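Local coordinates for uncharacterized protein (Enterococcus faecalis, PDB 3CLQ), which is of unknown function but carries a DUF1116 domain of the AllG family, which suggests kinship with a subunit of oxamate carbamoyltransferase, at residues 264-269 against 279-284; 183-188 against 354-359. All coordinates share one frame; numbering follows the deposited sequence.

Contact 1. Residues 264-269 against 279-284; sequences GVEFGI and WFTGPA
Three aromatic rings flank this antiparallel pair; two of them, Trp279 and Phe280, turn an edge to a carbonyl of the partner segment, while the Phe267 ring leads away from it. Trp279 has CG beside its own backbone N (chi1 -71°), which carries the six-membered ring alongside Gly268, whose carbonyl O lies at the ring edge, 3.9 Å from CZ3 of Trp279. NE1 of Trp279 is hydrogen-bonded to OE1 of Glu98. Phe280 presents its edge to the carbonyl O of Ile269, while the edge of the Phe267 ring meets CG2 of Ile269 two residues on in the same strand. CG1 of Ile269, in the crowded position between N and C, lies 4.1 Å from CB of Phe280. Thr281 points to the other face, where the extended Glu266 side chain crosses it obliquely, OE1 of Glu266 lying 3.8 Å from CB of Thr281.

Five backbone bonds hold the strands. Phe267 and Gly282 exchange two, from Phe267 N to Gly282 O at 2.7 Å and back from Gly282 N to Phe267 O at 2.8 Å; Ile269 and Phe280 do the same. Beyond them, Ala284 N gives a nearly straight bond (169°) to Val265 O, arriving above the carbonyl plane.

This is a beta hairpin at the sheet margin: 280-283 is outermost within the chain, 266-271 pairs next with 257-263, and helix 407-419 covers the face bearing Ile269 and Phe280.

Contact 2. Residues 183-188 against 354-359; sequences ALHMGD and NVTIPV
The polar link is a hydrogen bond between side chains: NE2 of His185 and OG1 of Thr356 stand 3.0 Å apart, and either could be the donor. The hydroxyl lies at the edge of the imidazole, near its plane. Two torsions bring the groups together, since Thr356 holds OG1 in the crowded position between N and C (chi1 58°) and His185 has CG beside its own N, anti to the carbonyl carbon. The carbonyl O of Thr356 is also near, 3.3 Å from CD2 of His185.

The second interaction is CH-pi. CG of Pro358 sits over one face of the same ring, 3.7 Å from its centroid and offset toward the rim on the CD2 side, so the imidazole is held both at its edge and from above. CD of Pro358 touches CD2 of His185 as well, and lies 3.7 Å from the carbonyl O of Leu184.

Van der Waals contact is slighter: CB of Leu184 comes within 4.2 Å of the carbonyl O of Thr356, and the Leu184 side chain also packs on Val315 and Ala319.

Ala325 and Pro324 of the second subunit pack on His185 and Pro358, respectively, and a PEG molecule, probably from the crystallisation liquor, lies beside the histidine. The contact docks the type I beta turn 183-186, at the end of helix 176-183, against strand 356-357, outermost within this chain in a three-stranded antiparallel sheet, beside the second subunit.

Overall arrangement
From the N terminus the chain first reaches 183-188, just after helix 176-183, and this is the first half of contact 2. It then runs through helices 195-210, 216-226 and 234-247 and strand 257-263 before making the hairpin of contact 1, whose halves are separated by only nine residues. The return to 354-359 closes contact 2 across 165 intervening residues, so the short loop is nested wholly inside the long one. Contact 1 ties neighbouring strands of one four-stranded sheet, whereas contact 2 joins a turn to a separate three-stranded sheet. Their centres are 30 Å apart, with nearest atoms about 19 Å apart, and they do not touch.

Contact 1. Residues 264-269 against 279-284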
loop_
_atom_site.group_PDB
_atom_site.type_symbol
_atom_site.label_atom_id
_atom_site.label_comp_id
_atom_site.label_asym_id
_atom_site.label_seq_id
_atom_site.Cartn_x
_atom_site.Cartn_y
_atom_site.Cartn_z
ATOM N N GLY B 264 31.160 1.600 -1.446
ATOM C CA GLY B 264 31.493 2.830 -2.139
ATOM C C GLY B 264 32.797 2.716 -2.887
ATOM O O GLY B 264 33.161 3.620 -3.650
ATOM N N VAL B 265 33.515 1.617 -2.669
ATOM C CA VAL B 265 34.776 1.385 -3.353
ATOM C C VAL B 265 34.782 -0.012 -3.980
ATOM O O VAL B 265 35.220 -0.185 -5.116
ATOM C CB VAL B 265 35.988 1.540 -2.384
ATOM C CG1 VAL B 265 37.302 1.306 -3.105
ATOM C CG2 VAL B 265 36.001 2.911 -1.727
ATOM N N GLU B 266 34.305 -1.009 -3.237
ATOM C CA GLU B 266 34.319 -2.384 -3.720
ATOM C C GLU B 266 32.977 -3.081 -3.619
ATOM O O GLU B 266 32.170 -2.808 -2.724
ATOM C CB GLU B 266 35.314 -3.228 -2.936
ATOM C CG GLU B 266 36.768 -2.937 -3.200
ATOM C CD GLU B 266 37.650 -4.121 -2.866
ATOM O OE1 GLU B 266 37.525 -4.676 -1.749
ATOM O OE2 GLU B 266 38.464 -4.502 -3.728
ATOM N N PHE B 267 32.757 -4.020 -4.527
ATOM C CA PHE B 267 31.603 -4.895 -4.459
ATOM C C PHE B 267 32.053 -6.247 -3.930
ATOM O O PHE B 267 33.141 -6.748 -4.293
ATOM C CB PHE B 267 31.012 -5.071 -5.831
ATOM C CG PHE B 267 29.601 -5.403 -5.810
ATOM C CD1 PHE B 267 28.647 -4.426 -6.044
ATOM C CD2 PHE B 267 29.184 -6.696 -5.517
ATOM C CE1 PHE B 267 27.294 -4.747 -6.010
ATOM C CE2 PHE B 267 27.841 -7.011 -5.491
ATOM C CZ PHE B 267 26.909 -6.031 -5.742
ATOM N N GLY B 268 31.229 -6.835 -3.069
ATOM C CA GLY B 268 31.600 -8.056 -2.386
ATOM C C GLY B 268 30.446 -9.018 -2.150
ATOM O O GLY B 268 29.355 -8.638 -1.693
ATOM N N ILE B 269 30.701 -10.287 -2.436
ATOM C CA ILE B 269 29.689 -11.299 -2.288
ATOM C C ILE B 269 30.209 -12.490 -1.505
ATOM O O ILE B 269 31.403 -12.645 -1.337
ATOM C CB ILE B 269 29.165 -11.752 -3.655
ATOM C CG1 ILE B 269 30.243 -12.526 -4.406
ATOM C CG2 ILE B 269 28.705 -10.545 -4.448
ATOM C CD1 ILE B 269 29.744 -13.238 -5.641
ATOM N N TRP B 279 35.145 -13.590 1.383
ATOM C CA TRP B 279 34.589 -12.535 0.530
ATOM C C TRP B 279 35.192 -12.594 -0.862
ATOM O O TRP B 279 36.371 -12.834 -1.002
ATOM C CB TRP B 279 34.920 -11.154 1.105
ATOM C CG TRP B 279 34.196 -10.809 2.330
ATOM C CD1 TRP B 279 34.652 -10.918 3.602
ATOM C CD2 TRP B 279 32.860 -10.293 2.422
ATOM N NE1 TRP B 279 33.690 -10.501 4.489
ATOM C CE2 TRP B 279 32.577 -10.113 3.788
ATOM C CE3 TRP B 279 31.876 -9.967 1.481
ATOM C CZ2 TRP B 279 31.342 -9.620 4.239
ATOM C CZ3 TRP B 279 30.667 -9.478 1.929
ATOM C CH2 TRP B 279 30.408 -9.311 3.296
ATOM N N PHE B 280 34.385 -12.350 -1.882
ATOM C CA PHE B 280 34.889 -12.195 -3.230
ATOM C C PHE B 280 34.572 -10.788 -3.657
ATOM O O PHE B 280 33.426 -10.353 -3.556
ATOM C CB PHE B 280 34.237 -13.212 -4.152
ATOM C CG PHE B 280 34.595 -14.618 -3.805
ATOM C CD1 PHE B 280 35.762 -15.179 -4.280
ATOM C CD2 PHE B 280 33.787 -15.366 -2.963
ATOM C CE1 PHE B 280 36.109 -16.477 -3.937
ATOM C CE2 PHE B 280 34.133 -16.666 -2.615
ATOM C CZ PHE B 280 35.294 -17.222 -3.104
ATOM N N THR B 281 35.586 -10.083 -4.139
ATOM C CA THR B 281 35.562 -8.630 -4.222
ATOM C C THR B 281 35.941 -8.119 -5.599
ATOM O O THR B 281 36.870 -8.628 -6.255
ATOM C CB THR B 281 36.548 -8.011 -3.201
ATOM O OG1 THR B 281 37.854 -8.626 -3.325
ATOM C CG2 THR B 281 36.013 -8.197 -1.789
ATOM N N GLY B 282 35.226 -7.102 -6.052
ATOM C CA GLY B 282 35.619 -6.437 -7.279
ATOM C C GLY B 282 35.387 -4.962 -7.101
ATOM O O GLY B 282 34.995 -4.520 -6.029
ATOM N N PRO B 283 35.607 -4.191 -8.160
ATOM C CA PRO B 283 35.373 -2.760 -8.169
ATOM C C PRO B 283 33.884 -2.457 -8.140
ATOM O O PRO B 283 33.115 -3.031 -8.918
ATOM C CB PRO B 283 35.949 -2.332 -9.524
ATOM C CG PRO B 283 36.852 -3.474 -9.947
ATOM C CD PRO B 283 36.103 -4.665 -9.457
ATOM N N ALA B 284 33.464 -1.587 -7.233
ATOM C CA ALA B 284 32.084 -1.139 -7.243
ATOM C C ALA B 284 31.871 -0.295 -8.514
ATOM O O ALA B 284 32.808 0.347 -8.991
ATOM C CB ALA B 284 31.776 -0.344 -5.995
#

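Contact 2. Residues 183-188 against 354-359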
loop_
_atom_site.group_PDB
_atom_site.type_symbol
_atom_site.label_atom_id
_atom_site.label_comp_id
_atom_site.label_asym_id
_atom_site.label_seq_id
_atom_site.Cartn_x
_atom_site.Cartn_y
_atom_site.Cartn_z
ATOM N N ALA B 183 3.296 -5.904 0.733
ATOM C CA ALA B 183 3.914 -4.762 0.086
ATOM C C ALA B 183 4.050 -4.985 -1.442
ATOM O O ALA B 183 3.686 -4.119 -2.238
ATOM C CB ALA B 183 5.274 -4.464 0.730
ATOM N N LEU B 184 4.573 -6.143 -1.842
ATOM C CA LEU B 184 4.801 -6.425 -3.245
ATOM C C LEU B 184 3.494 -6.547 -4.029
ATOM O O LEU B 184 3.492 -6.578 -5.252
ATOM C CB LEU B 184 5.620 -7.706 -3.411
ATOM C CG LEU B 184 7.151 -7.590 -3.391
ATOM C CD1 LEU B 184 7.774 -7.526 -4.786
ATOM C CD2 LEU B 184 7.570 -6.383 -2.581
ATOM N N HIS B 185 2.370 -6.637 -3.343
ATOM C CA HIS B 185 1.118 -6.612 -4.070
ATOM C C HIS B 185 0.593 -5.197 -4.041
ATOM O O HIS B 185 -0.473 -4.945 -4.570
ATOM C CB HIS B 185 0.113 -7.578 -3.461
ATOM C CG HIS B 185 0.342 -9.003 -3.852
ATOM N ND1 HIS B 185 -0.606 -9.985 -3.679
ATOM C CD2 HIS B 185 1.405 -9.611 -4.425
ATOM C CE1 HIS B 185 -0.131 -11.135 -4.110
ATOM N NE2 HIS B 185 1.087 -10.938 -4.564
HETATM N N MSE B 186 1.344 -4.283 -3.427
HETATM C CA MSE B 186 0.928 -2.889 -3.334
HETATM C C MSE B 186 1.913 -1.926 -4.009
HETATM O O MSE B 186 2.047 -0.764 -3.600
HETATM C CB MSE B 186 0.752 -2.478 -1.888
HETATM C CG MSE B 186 -0.351 -3.191 -1.164
HETATM SE SE MSE B 186 -0.133 -3.042 0.782
HETATM C CE MSE B 186 -0.548 -1.165 1.050
ATOM N N GLY B 187 2.607 -2.406 -5.041
ATOM C CA GLY B 187 3.417 -1.537 -5.869
ATOM C C GLY B 187 4.777 -1.178 -5.291
ATOM O O GLY B 187 5.404 -0.227 -5.741
ATOM N N ASP B 188 5.237 -1.912 -4.288
ATOM C CA ASP B 188 6.578 -1.682 -3.749
ATOM C C ASP B 188 7.462 -2.725 -4.324
ATOM O O ASP B 188 6.968 -3.677 -4.916
ATOM C CB ASP B 188 6.609 -1.895 -2.250
ATOM C CG ASP B 188 6.172 -0.678 -1.491
ATOM O OD1 ASP B 188 5.541 0.197 -2.144
ATOM O OD2 ASP B 188 6.457 -0.611 -0.257
ATOM N N ASN B 354 5.818 -18.063 -1.703
ATOM C CA ASN B 354 5.274 -17.283 -0.605
ATOM C C ASN B 354 5.310 -15.783 -0.855
ATOM O O ASN B 354 4.792 -15.010 -0.052
ATOM C CB ASN B 354 6.081 -17.580 0.661
ATOM C CG ASN B 354 5.914 -19.008 1.129
ATOM O OD1 ASN B 354 4.810 -19.435 1.402
ATOM N ND2 ASN B 354 7.014 -19.759 1.212
ATOM N N VAL B 355 5.956 -15.374 -1.943
ATOM C CA VAL B 355 6.110 -13.959 -2.285
ATOM C C VAL B 355 6.035 -13.797 -3.807
ATOM O O VAL B 355 6.936 -14.224 -4.537
ATOM C CB VAL B 355 7.462 -13.419 -1.790
ATOM C CG1 VAL B 355 7.606 -11.923 -2.069
ATOM C CG2 VAL B 355 7.630 -13.716 -0.337
ATOM N N THR B 356 4.970 -13.182 -4.291
ATOM C CA THR B 356 4.682 -13.246 -5.699
ATOM C C THR B 356 4.437 -11.870 -6.346
ATOM O O THR B 356 4.127 -10.906 -5.660
ATOM C CB THR B 356 3.459 -14.158 -5.912
ATOM O OG1 THR B 356 2.355 -13.638 -5.173
ATOM C CG2 THR B 356 3.750 -15.582 -5.405
ATOM N N ILE B 357 4.557 -11.792 -7.671
ATOM C CA ILE B 357 4.339 -10.546 -8.406
ATOM C C ILE B 357 3.096 -10.601 -9.273
ATOM O O ILE B 357 3.062 -11.284 -10.295
ATOM C CB ILE B 357 5.501 -10.255 -9.341
ATOM C CG1 ILE B 357 6.838 -10.255 -8.572
ATOM C CG2 ILE B 357 5.276 -8.935 -10.060
ATOM C CD1 ILE B 357 7.993 -10.501 -9.479
ATOM N N PRO B 358 2.065 -9.849 -8.891
ATOM C CA PRO B 358 0.759 -9.925 -9.531
ATOM C C PRO B 358 0.817 -9.749 -11.054
ATOM O O PRO B 358 0.356 -10.620 -11.805
ATOM C CB PRO B 358 0.011 -8.768 -8.887
ATOM C CG PRO B 358 0.626 -8.663 -7.549
ATOM C CD PRO B 358 2.077 -8.856 -7.810
ATOM N N VAL B 359 1.387 -8.645 -11.514
ATOM C CA VAL B 359 1.351 -8.390 -12.952
ATOM C C VAL B 359 1.972 -9.538 -13.781
ATOM O O VAL B 359 1.590 -9.748 -14.918
ATOM C CB VAL B 359 1.954 -7.008 -13.324
ATOM C CG1 VAL B 359 3.456 -7.040 -13.224
ATOM C CG2 VAL B 359 1.479 -6.581 -14.715
#